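Local coordinates for multidrug resistance protein (Vibrio cholerae, PDB 1YC9), which probably serves as the outer-membrane exit duct of a multidrug efflux system and may contribute to resistance to puromycin and acriflavine, at residues W21-N25 with L433-F437; S127-A132 with W267-A271. The protein carries 1 engineered substitution. One frame throughout, in Å; residues are numbered along the deposited sequence.

Both contacts join parts of the chain that are far apart in sequence, and both are partly buried. Interaction 1 is loop on loop: the first modelled residues, before helix 33-44, meet the glycine-rich tail after helix 398-433, with no direct hydrogen bond and only a water and CA-H...O contacts on the polar side. Interaction 2 is helix on helix within the helical barrel, with small side chains between the axes, a tryptophan face over an alanine and a salt bridge. The centres of interactions 1 and 2 are about 22 Å apart. Helix 117-183 runs past both: it supplies residues 127-132 to interaction 2, then V137 and R140 to the surroundings of interaction 1.

Interaction 1 of 2, residues W21-N25 with L433-F437; sequences WPSAN and LGGGF
A Schellman motif ends helix 398-433, and the glycine-rich tail beyond it lies along the first modelled residues, which run extended through P22 (-41/113) and S23 (-53/170) before A24 bends to -69/-53. The end-to-end directions of the two segments are 37° apart. L433 is still near helical (-82/-13); its mt side chain is covered by W21 and P22, with CD1 3.8 Å from CD of P22 and 4.4 Å from CE3 of W21. W21 (chi1 86°, chi2 6°) lays its indole alongside L433 while staying largely on the surface. G434 takes the positive phi of the motif (86/19), which swings the chain out of the helix; a side chain here would be jammed against the carbonyl of L433. G435 (77/-159) carries the tail on past the proline ring, its C 3.8 Å from P22 CB and its O 3.9 Å from W21 NE1. G436 (-138/22) is where the backbones come closest: its CA makes CA-H...O contacts of 3.1 Å to P22 O and 3.4 Å to S23 O. A CB there would clash with both oxygens, so this approach depends on glycine. F437 points its CB away from residues 21-25; with chi1 -165° (t) its ring rests on V137 and R140 of helix 117-183. Its CA is 4.4 Å from that of A24, the nearest CA pair. R140 also hydrogen-bonds to A24 O and N25 OD1. Through R140 and F437 both ends of the model are held on helix 117-183. One water joins the segments, donating to A24 O (2.9 Å) and accepting from G436 N (3.1 Å).

Interaction 2 of 2, residues S127-A132 with W267-A271; sequences SELAAA and WRAEA
Two continuous helical segments cross almost antiparallel, at 165°, with their axes 8.1 Å apart at closest. Small residues permit that spacing. S127 (chi1 m) starts the contact and points toward the partner helix: its CA is 5.2 Å from that of W267, its O 3.3 Å from W267 CB, and its CB 3.9 Å from A271 CB, while OG turns back to hydrogen-bond to V123 O. E128 leaves its helix sideways and, with chi1 and chi2 both m and chi3 -2°, curls its carboxylate over to R268. There R268 (chi1 -75°, chi2 -149°, chi3 169°) donates from NE to E128 OE1 at 2.8 Å (153°) in a salt bridge, and its NH2 pairs with E135. A water donates to E128 OE2 (2.8 Å) and R268 O (2.7 Å). This is lateral packing in the helical barrel of an outer membrane factor, where long helix 117-183 lies beside shorter helix 260-281. L129 faces the other way, onto A59 of helix 47-67. A130 sits over the indole of W267 (chi1 -81°, chi2 114°), a CH-pi contact with CB 3.4 Å from the centroid of the five-membered ring and 3° off its normal. A131 fills the space between the helices, its CB 3.9 Å from W267 CB and 3.8 Å from R268 CG, over one face of the guanidinium. A132 turns its CB away, onto A59.

Interaction 1 of 2, residues W21-N25 with L433-F437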
ATOM      1  N   TRP A  21      24.634  15.098  17.304  1.00 62.63           N
ATOM      2  CA  TRP A  21      23.243  15.155  16.760  1.00 62.10           C
ATOM      3  C   TRP A  21      22.386  13.992  17.356  1.00 61.01           C
ATOM      4  O   TRP A  21      22.710  13.555  18.477  1.00 61.15           O
ATOM      5  CB  TRP A  21      23.319  15.284  15.225  1.00 62.89           C
ATOM      6  CG  TRP A  21      23.431  14.032  14.335  1.00 65.23           C
ATOM      7  CD1 TRP A  21      23.359  12.701  14.701  1.00 66.87           C
ATOM      8  CD2 TRP A  21      23.578  14.037  12.907  1.00 67.11           C
ATOM      9  NE1 TRP A  21      23.452  11.899  13.587  1.00 67.85           N
ATOM     10  CE2 TRP A  21      23.596  12.690  12.475  1.00 67.99           C
ATOM     11  CE3 TRP A  21      23.705  15.051  11.945  1.00 68.05           C
ATOM     12  CZ2 TRP A  21      23.744  12.335  11.127  1.00 68.43           C
ATOM     13  CZ3 TRP A  21      23.852  14.695  10.606  1.00 67.95           C
ATOM     14  CH2 TRP A  21      23.872  13.351  10.214  1.00 68.48           C
ATOM     15  N   PRO A  22      21.287  13.530  16.726  1.00 59.07           N
ATOM     16  CA  PRO A  22      20.537  12.377  17.269  1.00 57.31           C
ATOM     17  C   PRO A  22      21.354  11.206  17.840  1.00 55.09           C
ATOM     18  O   PRO A  22      22.047  10.528  17.099  1.00 54.86           O
ATOM     19  CB  PRO A  22      19.700  11.916  16.070  1.00 57.81           C
ATOM     20  CG  PRO A  22      19.346  13.220  15.404  1.00 58.78           C
ATOM     21  CD  PRO A  22      20.582  14.097  15.554  1.00 59.27           C
ATOM     22  N   SER A  23      21.251  11.011  19.156  1.00 52.51           N
ATOM     23  CA  SER A  23      21.758   9.839  19.889  1.00 50.67           C
ATOM     24  C   SER A  23      21.267   8.481  19.317  1.00 48.45           C
ATOM     25  O   SER A  23      20.370   8.465  18.457  1.00 47.24           O
ATOM     26  CB  SER A  23      21.296   9.984  21.355  1.00 51.00           C
ATOM     27  OG  SER A  23      21.872   9.021  22.206  1.00 52.56           O
ATOM     28  N   ALA A  24      21.840   7.355  19.790  1.00 45.39           N
ATOM     29  CA  ALA A  24      21.321   6.027  19.455  1.00 42.98           C
ATOM     30  C   ALA A  24      19.962   5.833  20.121  1.00 40.76           C
ATOM     31  O   ALA A  24      19.008   5.443  19.452  1.00 40.04           O
ATOM     32  CB  ALA A  24      22.263   4.913  19.884  1.00 43.67           C
ATOM     33  N   ASN A  25      19.911   6.052  21.442  1.00 38.11           N
ATOM     34  CA  ASN A  25      18.666   6.114  22.211  1.00 36.14           C
ATOM     35  C   ASN A  25      18.184   7.553  22.386  1.00 33.17           C
ATOM     36  O   ASN A  25      17.995   8.039  23.493  1.00 32.02           O
ATOM     37  CB  ASN A  25      18.832   5.429  23.563  1.00 36.20           C
ATOM     38  CG  ASN A  25      19.266   3.972  23.431  1.00 38.59           C
ATOM     39  OD1 ASN A  25      18.959   3.307  22.467  1.00 39.91           O
ATOM     40  ND2 ASN A  25      19.960   3.475  24.432  1.00 43.84           N
ATOM     41  N   LEU A 433      16.789  12.814   9.704  1.00 27.30           N
ATOM     42  CA  LEU A 433      18.219  12.523   9.747  1.00 28.88           C
ATOM     43  C   LEU A 433      18.474  11.020   9.799  1.00 29.81           C
ATOM     44  O   LEU A 433      19.574  10.586   9.586  1.00 30.79           O
ATOM     45  CB  LEU A 433      18.898  13.241  10.928  1.00 28.12           C
ATOM     46  CG  LEU A 433      18.753  14.753  10.920  1.00 29.41           C
ATOM     47  CD1 LEU A 433      19.373  15.354  12.203  1.00 31.96           C
ATOM     48  CD2 LEU A 433      19.405  15.333   9.697  1.00 30.21           C
ATOM     49  N   GLY A 434      17.451  10.221  10.063  1.00 30.84           N
ATOM     50  CA  GLY A 434      17.577   8.774  10.074  1.00 31.76           C
ATOM     51  C   GLY A 434      18.032   8.248  11.415  1.00 33.17           C
ATOM     52  O   GLY A 434      18.510   7.130  11.508  1.00 31.73           O
ATOM     53  N   GLY A 435      17.877   9.059  12.456  1.00 35.65           N
ATOM     54  CA  GLY A 435      18.225   8.665  13.798  1.00 38.79           C
ATOM     55  C   GLY A 435      19.726   8.731  13.999  1.00 41.33           C
ATOM     56  O   GLY A 435      20.459   9.428  13.270  1.00 42.03           O
ATOM     57  N   GLY A 436      20.187   8.000  15.001  1.00 44.30           N
ATOM     58  CA  GLY A 436      21.605   7.983  15.329  1.00 46.94           C
ATOM     59  C   GLY A 436      22.176   6.621  15.658  1.00 49.37           C
ATOM     60  O   GLY A 436      23.225   6.545  16.319  1.00 49.76           O
ATOM     61  N   PHE A 437      21.519   5.548  15.202  1.00 51.94           N
ATOM     62  CA  PHE A 437      22.021   4.193  15.473  1.00 54.13           C
ATOM     63  C   PHE A 437      23.437   4.055  14.884  1.00 55.38           C
ATOM     64  O   PHE A 437      23.685   4.465  13.744  1.00 55.58           O
ATOM     65  CB  PHE A 437      21.073   3.117  14.929  1.00 54.30           C
ATOM     66  CG  PHE A 437      21.342   1.729  15.483  1.00 55.97           C
ATOM     67  CD1 PHE A 437      20.807   1.338  16.713  1.00 56.78           C
ATOM     68  CD2 PHE A 437      22.136   0.816  14.769  1.00 57.74           C
ATOM     69  CE1 PHE A 437      21.052   0.048  17.229  1.00 57.13           C
ATOM     70  CE2 PHE A 437      22.387  -0.482  15.272  1.00 57.71           C
ATOM     71  CZ  PHE A 437      21.844  -0.859  16.505  1.00 58.10           C
TER
HETATM   72  O   HOH W   1      18.656   5.899  16.600  1.00 36.44           O

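Interaction 2 of 2, residues S127-A132 with W267-A271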
ATOM      1  N   SER A 127      25.139  -7.731  -1.214  1.00 20.21           N
ATOM      2  CA  SER A 127      24.666  -6.375  -1.318  1.00 19.22           C
ATOM      3  C   SER A 127      23.238  -6.312  -0.840  1.00 19.54           C
ATOM      4  O   SER A 127      22.867  -5.355  -0.173  1.00 18.20           O
ATOM      5  CB  SER A 127      24.796  -5.859  -2.760  1.00 19.37           C
ATOM      6  OG  SER A 127      26.142  -5.830  -3.126  1.00 18.83           O
ATOM      7  N   GLU A 128      22.431  -7.321  -1.164  1.00 19.15           N
ATOM      8  CA  GLU A 128      21.080  -7.405  -0.631  1.00 18.93           C
ATOM      9  C   GLU A 128      21.078  -7.563   0.858  1.00 18.43           C
ATOM     10  O   GLU A 128      20.248  -7.004   1.574  1.00 16.59           O
ATOM     11  CB  GLU A 128      20.264  -8.563  -1.245  1.00 20.28           C
ATOM     12  CG  GLU A 128      19.948  -8.251  -2.707  1.00 25.17           C
ATOM     13  CD  GLU A 128      18.875  -7.175  -2.929  1.00 30.15           C
ATOM     14  OE1 GLU A 128      18.277  -6.641  -1.919  1.00 26.06           O
ATOM     15  OE2 GLU A 128      18.636  -6.865  -4.153  1.00 30.45           O
ATOM     16  N   LEU A 129      22.033  -8.319   1.341  1.00 16.86           N
ATOM     17  CA  LEU A 129      22.120  -8.455   2.799  1.00 17.30           C
ATOM     18  C   LEU A 129      22.473  -7.114   3.443  1.00 16.07           C
ATOM     19  O   LEU A 129      21.939  -6.744   4.475  1.00 16.96           O
ATOM     20  CB  LEU A 129      23.127  -9.539   3.160  1.00 16.47           C
ATOM     21  CG  LEU A 129      23.420  -9.689   4.662  1.00 18.02           C
ATOM     22  CD1 LEU A 129      22.134  -9.977   5.419  1.00 19.20           C
ATOM     23  CD2 LEU A 129      24.446 -10.790   4.899  1.00 21.80           C
ATOM     24  N   ALA A 130      23.402  -6.388   2.858  1.00 16.77           N
ATOM     25  CA  ALA A 130      23.743  -5.069   3.389  1.00 17.17           C
ATOM     26  C   ALA A 130      22.553  -4.136   3.363  1.00 16.81           C
ATOM     27  O   ALA A 130      22.346  -3.329   4.271  1.00 16.55           O
ATOM     28  CB  ALA A 130      24.964  -4.428   2.641  1.00 17.64           C
ATOM     29  N   ALA A 131      21.733  -4.255   2.326  1.00 16.82           N
ATOM     30  CA  ALA A 131      20.518  -3.482   2.273  1.00 17.33           C
ATOM     31  C   ALA A 131      19.555  -3.925   3.375  1.00 17.43           C
ATOM     32  O   ALA A 131      18.926  -3.068   4.027  1.00 16.62           O
ATOM     33  CB  ALA A 131      19.872  -3.571   0.889  1.00 17.80           C
ATOM     34  N   ALA A 132      19.464  -5.234   3.586  1.00 17.57           N
ATOM     35  CA  ALA A 132      18.628  -5.766   4.668  1.00 18.10           C
ATOM     36  C   ALA A 132      19.081  -5.321   6.074  1.00 18.99           C
ATOM     37  O   ALA A 132      18.260  -5.055   6.994  1.00 18.21           O
ATOM     38  CB  ALA A 132      18.541  -7.225   4.580  1.00 18.69           C
ATOM     39  N   TRP A 267      22.781  -0.039  -1.930  1.00 18.35           N
ATOM     40  CA  TRP A 267      23.218  -1.406  -2.016  1.00 18.92           C
ATOM     41  C   TRP A 267      22.346  -2.193  -3.034  1.00 18.38           C
ATOM     42  O   TRP A 267      22.834  -3.103  -3.675  1.00 18.76           O
ATOM     43  CB  TRP A 267      23.131  -2.088  -0.641  1.00 18.40           C
ATOM     44  CG  TRP A 267      24.263  -1.775   0.206  1.00 21.43           C
ATOM     45  CD1 TRP A 267      24.251  -1.066   1.370  1.00 23.32           C
ATOM     46  CD2 TRP A 267      25.626  -2.131  -0.039  1.00 24.11           C
ATOM     47  NE1 TRP A 267      25.529  -0.964   1.875  1.00 25.65           N
ATOM     48  CE2 TRP A 267      26.396  -1.611   1.032  1.00 27.36           C
ATOM     49  CE3 TRP A 267      26.270  -2.862  -1.036  1.00 25.40           C
ATOM     50  CZ2 TRP A 267      27.775  -1.832   1.142  1.00 27.82           C
ATOM     51  CZ3 TRP A 267      27.660  -3.084  -0.930  1.00 29.99           C
ATOM     52  CH2 TRP A 267      28.389  -2.543   0.142  1.00 29.97           C
ATOM     53  N   ARG A 268      21.083  -1.844  -3.155  1.00 20.46           N
ATOM     54  CA  ARG A 268      20.198  -2.566  -4.059  1.00 20.64           C
ATOM     55  C   ARG A 268      20.532  -2.218  -5.490  1.00 20.49           C
ATOM     56  O   ARG A 268      20.482  -3.111  -6.380  1.00 19.94           O
ATOM     57  CB  ARG A 268      18.756  -2.311  -3.749  1.00 21.72           C
ATOM     58  CG  ARG A 268      18.305  -3.044  -2.522  1.00 24.00           C
ATOM     59  CD  ARG A 268      16.898  -3.438  -2.538  1.00 27.20           C
ATOM     60  NE  ARG A 268      16.740  -4.349  -1.415  1.00 31.92           N
ATOM     61  CZ  ARG A 268      16.265  -4.007  -0.246  1.00 32.79           C
ATOM     62  NH1 ARG A 268      16.188  -4.937   0.722  1.00 31.92           N
ATOM     63  NH2 ARG A 268      15.872  -2.742  -0.020  1.00 34.42           N
ATOM     64  N   ALA A 269      20.949  -0.984  -5.707  1.00 20.25           N
ATOM     65  CA  ALA A 269      21.460  -0.571  -7.022  1.00 20.04           C
ATOM     66  C   ALA A 269      22.789  -1.293  -7.377  1.00 21.43           C
ATOM     67  O   ALA A 269      22.980  -1.792  -8.476  1.00 18.02           O
ATOM     68  CB  ALA A 269      21.582   0.924  -7.124  1.00 21.43           C
ATOM     69  N   GLU A 270      23.688  -1.453  -6.384  1.00 20.64           N
ATOM     70  CA  GLU A 270      24.838  -2.336  -6.558  1.00 20.92           C
ATOM     71  C   GLU A 270      24.494  -3.789  -6.929  1.00 18.44           C
ATOM     72  O   GLU A 270      25.109  -4.345  -7.815  1.00 19.28           O
ATOM     73  CB  GLU A 270      25.728  -2.334  -5.300  1.00 21.85           C
ATOM     74  CG  GLU A 270      27.052  -3.065  -5.542  1.00 29.12           C
ATOM     75  CD  GLU A 270      27.773  -2.558  -6.773  1.00 36.04           C
ATOM     76  OE1 GLU A 270      28.010  -1.336  -6.787  1.00 37.68           O
ATOM     77  OE2 GLU A 270      28.055  -3.362  -7.724  1.00 39.06           O
ATOM     78  N   ALA A 271      23.519  -4.374  -6.238  1.00 18.54           N
ATOM     79  CA  ALA A 271      23.073  -5.731  -6.478  1.00 19.40           C
ATOM     80  C   ALA A 271      22.554  -5.861  -7.912  1.00 19.83           C
ATOM     81  O   ALA A 271      22.975  -6.765  -8.653  1.00 18.06           O
ATOM     82  CB  ALA A 271      21.987  -6.085  -5.499  1.00 18.67           C
TER
HETATM   83  O   HOH W   2      18.517  -4.975  -6.175  1.00 20.72           O